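ML032222a iGluR (Mnemiopsis leidyi, PDB 4YKI) binds glycine between the two lobes of its ligand-binding domain and so probably gates the ion channel of a ctenophore ionotropic glutamate receptor. Local coordinates at residues 87-92 with 214-219; 36-41 with 106-111. One frame throughout, in Å; residues are numbered along the deposited sequence.

Both contacts are buried and lie side by side, their centres about 9 Å apart, and they meet at one sheet in which strands 202-218 and 109-118 are neighbours. Interaction 1 (87-92 with 214-219) is strand against strand: backbone hydrogen bonds set the register, rings are faced by CH groups, and its Asp-91 end holds the bound glycine. Interaction 2 (36-41 with 106-111) has no hydrogen bond across it; methionine methyls and one valine meet a phenylalanine ring beside the sheet. Its far side leads outward to a magnesium ion shared with the second subunit. Tyr-214 N to Met-109 O, at 2.9 Å a probable hydrogen bond, ties the two contacts together.

Interaction 1: 87-92 with 214-219; sequences MIAIDL and YAFGLP. With GLY (glycine), chain E.
Ile-88 and Gly-217 form an antiparallel hydrogen-bonded pair: Ile-88 N to Gly-217 O measures 2.8 Å, and Gly-217 N returns a bond to Ile-88 O, lying on a lone pair in the carbonyl plane. Leu-92 and Ala-215 pair likewise, but the register has shifted by two residues, which defines a beta bulge where the chain turns at Ile-90. The Leu-92 N to Ala-215 O bond is bent (139° at the hydrogen), whereas Ala-215 N to Leu-92 O is shorter, at 3.0 Å, and straighter. On the face of Ile-88 and Leu-92, the CD2 branch of Leu-92 packs directly on Gly-217 CA, 3.8 Å away, where there is no side chain.

The Phe-216 ring has Ala-89 CA over one face, offset toward the rim and 4.0 Å from the centroid, while Ile-90 O sits at its edge. Met-87 has CG anti to the backbone N and bends at chi3 (76°), which brings CE within 3.8 Å of Phe-216 CD2 in apolar packing; Met-87 SD, 5.1 Å from the ring centroid, makes the oblique Met-aromatic contact. Val-38 and Met-41 of helix 37-49 also touch Phe-216.

At the other end Asp-91 CB stands over the centre of the Tyr-214 ring, 3.6 Å from the centroid, with the carboxylate plane turned 81° to the ring. The Tyr-214 hydroxyl bonds to Glu-188. Asp-91 O takes a 2.9 Å hydrogen bond from the ligand N, and Asp-91 OD2 a weak one. Arg-98, Ser-93, His-145 and Glu-188 also bond the ligand in the interlobe glycine site of an ionotropic glutamate receptor ligand-binding domain.

Interaction 2: 36-41 with 106-111; sequences GMVNDM and FPFMDA. With MG (magnesium ion), chain D.
Met-41 and Phe-108 centre an apolar contact, including a Met-aromatic pair, in which the first turn of helix 37-49 packs against the Phe-108 and Met-109 side chains near the start of strand 109-118 of a periplasmic-binding-protein-like fold. No hydrogen bond crosses it, and the two segments bury 183 Å² together. The Met-41 chain bends at chi3 (66°), which places CE over one face of the Phe-108 ring, above its centre and 3.9 Å from the centroid. Met-41 SD is over the same face at 4.5 Å, 12° off the ring normal.

Met-37 is extended beyond CG, and its CE reaches both Phe-108 CD1, obliquely at 4.2 Å, and the methyl of Met-109. Val-38 CG2 adds a looser contact at Phe-108 CZ. Ile-241 touches Met-37 and Trp-245 touches Met-109, so helix 240-248 borders this cluster.

Beyond the apolar cluster the strand turns polar: Asp-110 and Glu-213, with Asp-110 and Glu-213 of the second subunit, bind one magnesium ion. Two waters complete its six ligands, and Asp-110 OD1 lies 2.1 Å from the metal.

Interaction 1: 87-92 with 214-219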
ATOM      1  N   MET B  87     -20.284   0.617   0.384  1.00 10.63           N
ATOM      2  CA  MET B  87     -18.869   0.338   0.232  1.00 10.75           C
ATOM      3  C   MET B  87     -18.712  -0.484  -1.028  1.00 10.41           C
ATOM      4  O   MET B  87     -19.596  -1.270  -1.333  1.00 11.45           O
ATOM      5  CB  MET B  87     -18.348  -0.427   1.467  1.00 10.87           C
ATOM      6  CG  MET B  87     -16.851  -0.746   1.443  1.00 11.55           C
ATOM      7  SD  MET B  87     -16.193  -1.354   3.025  1.00 12.41           S
ATOM      8  CE  MET B  87     -16.790  -3.046   3.037  1.00 14.33           C
ATOM      9  N   ILE B  88     -17.608  -0.279  -1.742  1.00 10.07           N
ATOM     10  CA  ILE B  88     -17.276  -1.069  -2.924  1.00  9.78           C
ATOM     11  C   ILE B  88     -16.262  -2.112  -2.471  1.00 10.50           C
ATOM     12  O   ILE B  88     -15.129  -1.756  -2.078  1.00 11.08           O
ATOM     13  CB  ILE B  88     -16.729  -0.201  -4.053  1.00 10.31           C
ATOM     14  CG1 ILE B  88     -17.766   0.861  -4.478  1.00 10.50           C
ATOM     15  CG2 ILE B  88     -16.329  -1.082  -5.230  1.00 11.40           C
ATOM     16  CD1 ILE B  88     -17.207   1.902  -5.448  1.00 11.82           C
ATOM     17  N   ALA B  89     -16.685  -3.385  -2.466  1.00 10.33           N
ATOM     18  CA  ALA B  89     -15.870  -4.508  -2.001  1.00 10.01           C
ATOM     19  C   ALA B  89     -15.392  -5.317  -3.202  1.00 10.75           C
ATOM     20  O   ALA B  89     -16.095  -6.213  -3.692  1.00 10.37           O
ATOM     21  CB  ALA B  89     -16.657  -5.355  -1.039  1.00 11.19           C
ATOM     22  N   ILE B  90     -14.201  -4.973  -3.706  1.00 10.62           N
ATOM     23  CA  ILE B  90     -13.616  -5.586  -4.891  1.00 10.62           C
ATOM     24  C   ILE B  90     -12.145  -5.176  -4.881  1.00 10.45           C
ATOM     25  O   ILE B  90     -11.703  -4.462  -3.971  1.00 10.77           O
ATOM     26  CB  ILE B  90     -14.385  -5.096  -6.164  1.00 11.06           C
ATOM     27  CG1 ILE B  90     -14.154  -5.976  -7.410  1.00 11.85           C
ATOM     28  CG2 ILE B  90     -14.070  -3.619  -6.438  1.00 10.99           C
ATOM     29  CD1 ILE B  90     -14.294  -7.480  -7.198  1.00 12.22           C
ATOM     30  N   ASP B  91     -11.375  -5.632  -5.864  1.00 10.58           N
ATOM     31  CA  ASP B  91     -10.058  -5.043  -6.122  1.00 10.55           C
ATOM     32  C   ASP B  91     -10.251  -3.690  -6.784  1.00 10.35           C
ATOM     33  O   ASP B  91     -10.169  -3.562  -7.999  1.00 11.63           O
ATOM     34  CB  ASP B  91      -9.208  -5.976  -6.977  1.00 11.38           C
ATOM     35  CG  ASP B  91      -9.837  -6.339  -8.320  1.00 11.08           C
ATOM     36  OD1 ASP B  91     -11.036  -6.709  -8.367  1.00 12.02           O
ATOM     37  OD2 ASP B  91      -9.080  -6.280  -9.342  1.00 11.52           O
ATOM     38  N   LEU B  92     -10.500  -2.671  -5.968  1.00 10.73           N
ATOM     39  CA  LEU B  92     -10.773  -1.334  -6.496  1.00 10.17           C
ATOM     40  C   LEU B  92      -9.468  -0.546  -6.527  1.00 10.35           C
ATOM     41  O   LEU B  92      -8.902  -0.202  -5.483  1.00 10.77           O
ATOM     42  CB  LEU B  92     -11.830  -0.569  -5.697  1.00  9.87           C
ATOM     43  CG  LEU B  92     -12.349   0.703  -6.375  1.00 10.50           C
ATOM     44  CD1 LEU B  92     -13.146   0.399  -7.644  1.00 11.20           C
ATOM     45  CD2 LEU B  92     -13.175   1.504  -5.407  1.00 11.47           C
ATOM     46  N   TYR B 214      -4.865  -1.756  -4.530  1.00 10.99           N
ATOM     47  CA  TYR B 214      -6.234  -2.185  -4.376  1.00 10.07           C
ATOM     48  C   TYR B 214      -6.715  -1.865  -2.960  1.00 10.47           C
ATOM     49  O   TYR B 214      -6.008  -2.086  -1.973  1.00 10.95           O
ATOM     50  CB  TYR B 214      -6.382  -3.695  -4.622  1.00 11.02           C
ATOM     51  CG  TYR B 214      -6.128  -4.140  -6.035  1.00 10.98           C
ATOM     52  CD1 TYR B 214      -6.506  -3.354  -7.116  1.00 11.15           C
ATOM     53  CD2 TYR B 214      -5.532  -5.357  -6.290  1.00 11.22           C
ATOM     54  CE1 TYR B 214      -6.289  -3.794  -8.434  1.00 11.43           C
ATOM     55  CE2 TYR B 214      -5.338  -5.805  -7.575  1.00 11.23           C
ATOM     56  CZ  TYR B 214      -5.701  -5.028  -8.644  1.00 11.54           C
ATOM     57  OH  TYR B 214      -5.464  -5.521  -9.899  1.00 11.82           O
ATOM     58  N   ALA B 215      -7.919  -1.315  -2.876  1.00 10.39           N
ATOM     59  CA  ALA B 215      -8.543  -0.977  -1.629  1.00 10.37           C
ATOM     60  C   ALA B 215     -10.045  -1.143  -1.820  1.00 10.66           C
ATOM     61  O   ALA B 215     -10.503  -1.525  -2.905  1.00 11.11           O
ATOM     62  CB  ALA B 215      -8.194   0.449  -1.235  1.00 10.75           C
ATOM     63  N   PHE B 216     -10.819  -0.908  -0.766  1.00 10.33           N
ATOM     64  CA  PHE B 216     -12.268  -0.821  -0.903  1.00  9.69           C
ATOM     65  C   PHE B 216     -12.634   0.665  -1.086  1.00 10.82           C
ATOM     66  O   PHE B 216     -11.905   1.574  -0.652  1.00 11.72           O
ATOM     67  CB  PHE B 216     -12.971  -1.419   0.328  1.00 11.02           C
ATOM     68  CG  PHE B 216     -12.876  -2.928   0.460  1.00 10.47           C
ATOM     69  CD1 PHE B 216     -12.382  -3.743  -0.537  1.00 11.09           C
ATOM     70  CD2 PHE B 216     -13.328  -3.520   1.618  1.00 11.44           C
ATOM     71  CE1 PHE B 216     -12.329  -5.124  -0.369  1.00 11.77           C
ATOM     72  CE2 PHE B 216     -13.277  -4.903   1.782  1.00 13.49           C
ATOM     73  CZ  PHE B 216     -12.784  -5.681   0.767  1.00 12.33           C
ATOM     74  N   GLY B 217     -13.777   0.911  -1.721  1.00 10.18           N
ATOM     75  CA  GLY B 217     -14.273   2.271  -1.901  1.00 11.01           C
ATOM     76  C   GLY B 217     -15.326   2.634  -0.872  1.00 10.51           C
ATOM     77  O   GLY B 217     -16.161   1.804  -0.528  1.00 10.97           O
ATOM     78  N   LEU B 218     -15.263   3.861  -0.360  1.00 10.91           N
ATOM     79  CA  LEU B 218     -16.177   4.357   0.651  1.00 11.83           C
ATOM     80  C   LEU B 218     -16.680   5.733   0.257  1.00 12.20           C
ATOM     81  O   LEU B 218     -15.927   6.524  -0.289  1.00 12.53           O
ATOM     82  CB  LEU B 218     -15.469   4.470   2.009  1.00 13.30           C
ATOM     83  CG  LEU B 218     -15.172   3.107   2.653  1.00 15.08           C
ATOM     84  CD1 LEU B 218     -14.037   3.170   3.674  1.00 16.05           C
ATOM     85  CD2 LEU B 218     -16.430   2.558   3.274  1.00 15.34           C
ATOM     86  N   PRO B 219     -17.944   6.048   0.559  1.00 12.53           N
ATOM     87  CA  PRO B 219     -18.392   7.408   0.249  1.00 13.16           C
ATOM     88  C   PRO B 219     -17.740   8.405   1.189  1.00 12.30           C
ATOM     89  O   PRO B 219     -17.423   8.063   2.322  1.00 13.18           O
ATOM     90  CB  PRO B 219     -19.903   7.342   0.482  1.00 15.26           C
ATOM     91  CG  PRO B 219     -20.074   6.282   1.466  1.00 15.20           C
ATOM     92  CD  PRO B 219     -18.959   5.290   1.305  1.00 12.90           C
TER
HETATM   93  N   GLY E 301      -9.436  -3.251 -10.767  1.00 13.64           N
HETATM   94  CA  GLY E 301     -10.107  -2.478 -11.837  1.00 11.95           C
HETATM   95  C   GLY E 301     -10.563  -1.105 -11.406  1.00 11.26           C
HETATM   96  O   GLY E 301     -11.045  -0.356 -12.283  1.00 10.56           O
HETATM   97  OXT GLY E 301     -10.469  -0.773 -10.204  1.00 11.53           O

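Interaction 2: 36-41 with 106-111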
ATOM      1  N   GLY B  36     -14.513 -15.977  -3.191  1.00 12.38           N
ATOM      2  CA  GLY B  36     -13.232 -15.430  -3.587  1.00 11.71           C
ATOM      3  C   GLY B  36     -12.522 -14.717  -2.454  1.00 11.32           C
ATOM      4  O   GLY B  36     -13.009 -14.687  -1.323  1.00 12.25           O
ATOM      5  N   MET B  37     -11.346 -14.172  -2.753  1.00 11.75           N
ATOM      6  CA  MET B  37     -10.546 -13.475  -1.755  1.00 11.47           C
ATOM      7  C   MET B  37     -11.310 -12.341  -1.092  1.00 11.70           C
ATOM      8  O   MET B  37     -11.299 -12.208   0.140  1.00 11.46           O
ATOM      9  CB  MET B  37      -9.271 -12.947  -2.404  1.00 12.38           C
ATOM     10  CG  MET B  37      -8.450 -12.069  -1.482  1.00 12.10           C
ATOM     11  SD  MET B  37      -6.897 -11.612  -2.237  1.00 14.05           S
ATOM     12  CE  MET B  37      -6.103 -10.681  -0.931  1.00 14.02           C
ATOM     13  N   VAL B  38     -11.949 -11.493  -1.887  1.00 11.36           N
ATOM     14  CA  VAL B  38     -12.676 -10.371  -1.308  1.00 11.16           C
ATOM     15  C   VAL B  38     -13.879 -10.859  -0.492  1.00 11.17           C
ATOM     16  O   VAL B  38     -14.168 -10.341   0.580  1.00 11.43           O
ATOM     17  CB  VAL B  38     -13.084  -9.334  -2.389  1.00 11.56           C
ATOM     18  CG1 VAL B  38     -14.085  -8.328  -1.864  1.00 11.58           C
ATOM     19  CG2 VAL B  38     -11.821  -8.607  -2.871  1.00 11.97           C
ATOM     20  N   ASN B  39     -14.598 -11.863  -0.993  1.00 10.78           N
ATOM     21  CA  ASN B  39     -15.691 -12.418  -0.226  1.00 10.92           C
ATOM     22  C   ASN B  39     -15.229 -12.909   1.145  1.00 11.87           C
ATOM     23  O   ASN B  39     -15.895 -12.689   2.145  1.00 12.28           O
ATOM     24  CB  ASN B  39     -16.389 -13.545  -0.978  1.00 11.31           C
ATOM     25  CG  ASN B  39     -17.603 -14.042  -0.231  1.00 12.36           C
ATOM     26  OD1 ASN B  39     -18.564 -13.310  -0.032  1.00 13.13           O
ATOM     27  ND2 ASN B  39     -17.566 -15.291   0.192  1.00 12.56           N
ATOM     28  N   ASP B  40     -14.094 -13.599   1.185  1.00 11.73           N
ATOM     29  CA  ASP B  40     -13.559 -14.084   2.460  1.00 12.56           C
ATOM     30  C   ASP B  40     -13.241 -12.917   3.401  1.00 11.85           C
ATOM     31  O   ASP B  40     -13.465 -13.017   4.591  1.00 12.33           O
ATOM     32  CB  ASP B  40     -12.298 -14.942   2.249  1.00 12.57           C
ATOM     33  CG  ASP B  40     -12.583 -16.328   1.714  1.00 13.82           C
ATOM     34  OD1 ASP B  40     -13.754 -16.751   1.682  1.00 14.14           O
ATOM     35  OD2 ASP B  40     -11.593 -17.005   1.377  1.00 13.92           O
ATOM     36  N   MET B  41     -12.725 -11.811   2.865  1.00 11.42           N
ATOM     37  CA  MET B  41     -12.498 -10.606   3.657  1.00 12.26           C
ATOM     38  C   MET B  41     -13.809 -10.050   4.218  1.00 11.85           C
ATOM     39  O   MET B  41     -13.883  -9.706   5.393  1.00 12.30           O
ATOM     40  CB  MET B  41     -11.806  -9.546   2.801  1.00 11.32           C
ATOM     41  CG  MET B  41     -10.399  -9.930   2.385  1.00 11.72           C
ATOM     42  SD  MET B  41      -9.686  -8.925   1.091  1.00 12.71           S
ATOM     43  CE  MET B  41      -9.528  -7.319   1.897  1.00 13.17           C
ATOM     44  N   PHE B 106      -8.078   1.775   3.919  1.00 12.40           N
ATOM     45  CA  PHE B 106      -6.720   1.287   4.003  1.00 13.62           C
ATOM     46  C   PHE B 106      -6.499   0.229   2.910  1.00 12.33           C
ATOM     47  O   PHE B 106      -7.362  -0.627   2.706  1.00 13.30           O
ATOM     48  CB  PHE B 106      -6.474   0.681   5.383  1.00 14.54           C
ATOM     49  CG  PHE B 106      -5.028   0.395   5.647  1.00 17.05           C
ATOM     50  CD1 PHE B 106      -4.172   1.409   6.047  1.00 19.41           C
ATOM     51  CD2 PHE B 106      -4.506  -0.870   5.438  1.00 19.26           C
ATOM     52  CE1 PHE B 106      -2.831   1.168   6.245  1.00 21.85           C
ATOM     53  CE2 PHE B 106      -3.158  -1.114   5.637  1.00 19.56           C
ATOM     54  CZ  PHE B 106      -2.329  -0.097   6.039  1.00 21.43           C
ATOM     55  N   PRO B 107      -5.369   0.284   2.207  1.00 12.56           N
ATOM     56  CA  PRO B 107      -5.240  -0.602   1.047  1.00 12.60           C
ATOM     57  C   PRO B 107      -4.687  -1.966   1.411  1.00 14.31           C
ATOM     58  O   PRO B 107      -4.041  -2.103   2.458  1.00 17.76           O
ATOM     59  CB  PRO B 107      -4.261   0.162   0.152  1.00 14.28           C
ATOM     60  CG  PRO B 107      -3.393   0.909   1.079  1.00 15.97           C
ATOM     61  CD  PRO B 107      -4.285   1.289   2.249  1.00 14.65           C
ATOM     62  N   PHE B 108      -4.895  -2.947   0.539  1.00 13.93           N
ATOM     63  CA  PHE B 108      -4.459  -4.307   0.817  1.00 15.47           C
ATOM     64  C   PHE B 108      -3.553  -4.968  -0.228  1.00 13.96           C
ATOM     65  O   PHE B 108      -3.116  -6.081  -0.002  1.00 15.52           O
ATOM     66  CB  PHE B 108      -5.669  -5.208   1.141  1.00 16.35           C
ATOM     67  CG  PHE B 108      -6.652  -5.397  -0.001  1.00 17.12           C
ATOM     68  CD1 PHE B 108      -6.514  -6.462  -0.891  1.00 17.85           C
ATOM     69  CD2 PHE B 108      -7.739  -4.546  -0.162  1.00 19.44           C
ATOM     70  CE1 PHE B 108      -7.429  -6.655  -1.937  1.00 19.17           C
ATOM     71  CE2 PHE B 108      -8.656  -4.736  -1.198  1.00 18.39           C
ATOM     72  CZ  PHE B 108      -8.490  -5.781  -2.094  1.00 19.27           C
ATOM     73  N   MET B 109      -3.228  -4.307  -1.332  1.00 14.01           N
ATOM     74  CA  MET B 109      -2.357  -4.929  -2.343  1.00 13.91           C
ATOM     75  C   MET B 109      -1.761  -3.915  -3.315  1.00 13.47           C
ATOM     76  O   MET B 109      -2.469  -3.240  -4.046  1.00 14.16           O
ATOM     77  CB  MET B 109      -3.135  -5.982  -3.139  1.00 14.89           C
ATOM     78  CG  MET B 109      -2.275  -6.775  -4.091  1.00 14.63           C
ATOM     79  SD  MET B 109      -3.174  -8.077  -4.962  1.00 16.88           S
ATOM     80  CE  MET B 109      -3.668  -9.104  -3.627  1.00 17.77           C
ATOM     81  N   ASP B 110      -0.440  -3.844  -3.384  1.00 12.99           N
ATOM     82  CA  ASP B 110       0.237  -3.054  -4.404  1.00 13.45           C
ATOM     83  C   ASP B 110      -0.034  -3.680  -5.759  1.00 14.41           C
ATOM     84  O   ASP B 110      -0.039  -4.890  -5.901  1.00 15.54           O
ATOM     85  CB  ASP B 110       1.782  -3.053  -4.184  1.00 14.71           C
ATOM     86  CG  ASP B 110       2.300  -1.954  -3.248  1.00 15.57           C
ATOM     87  OD1 ASP B 110       1.513  -1.330  -2.501  1.00 14.25           O
ATOM     88  OD2 ASP B 110       3.544  -1.768  -3.249  1.00 17.31           O
ATOM     89  N   ALA B 111      -0.202  -2.832  -6.757  1.00 13.48           N
ATOM     90  CA  ALA B 111      -0.404  -3.291  -8.120  1.00 13.36           C
ATOM     91  C   ALA B 111       0.184  -2.275  -9.090  1.00 13.85           C
ATOM     92  O   ALA B 111       0.410  -1.101  -8.750  1.00 14.73           O
ATOM     93  CB  ALA B 111      -1.895  -3.513  -8.403  1.00 14.06           C
TER
HETATM   94 MG    MG D 302       1.157  -0.736  -0.549  0.68 10.09          MG
HETATM   95  O   HOH W   1       2.341   1.001  -0.710  1.00 13.77           O
HETATM   96  O   HOH W   2      -0.185  -2.341  -0.280  1.00 13.61           O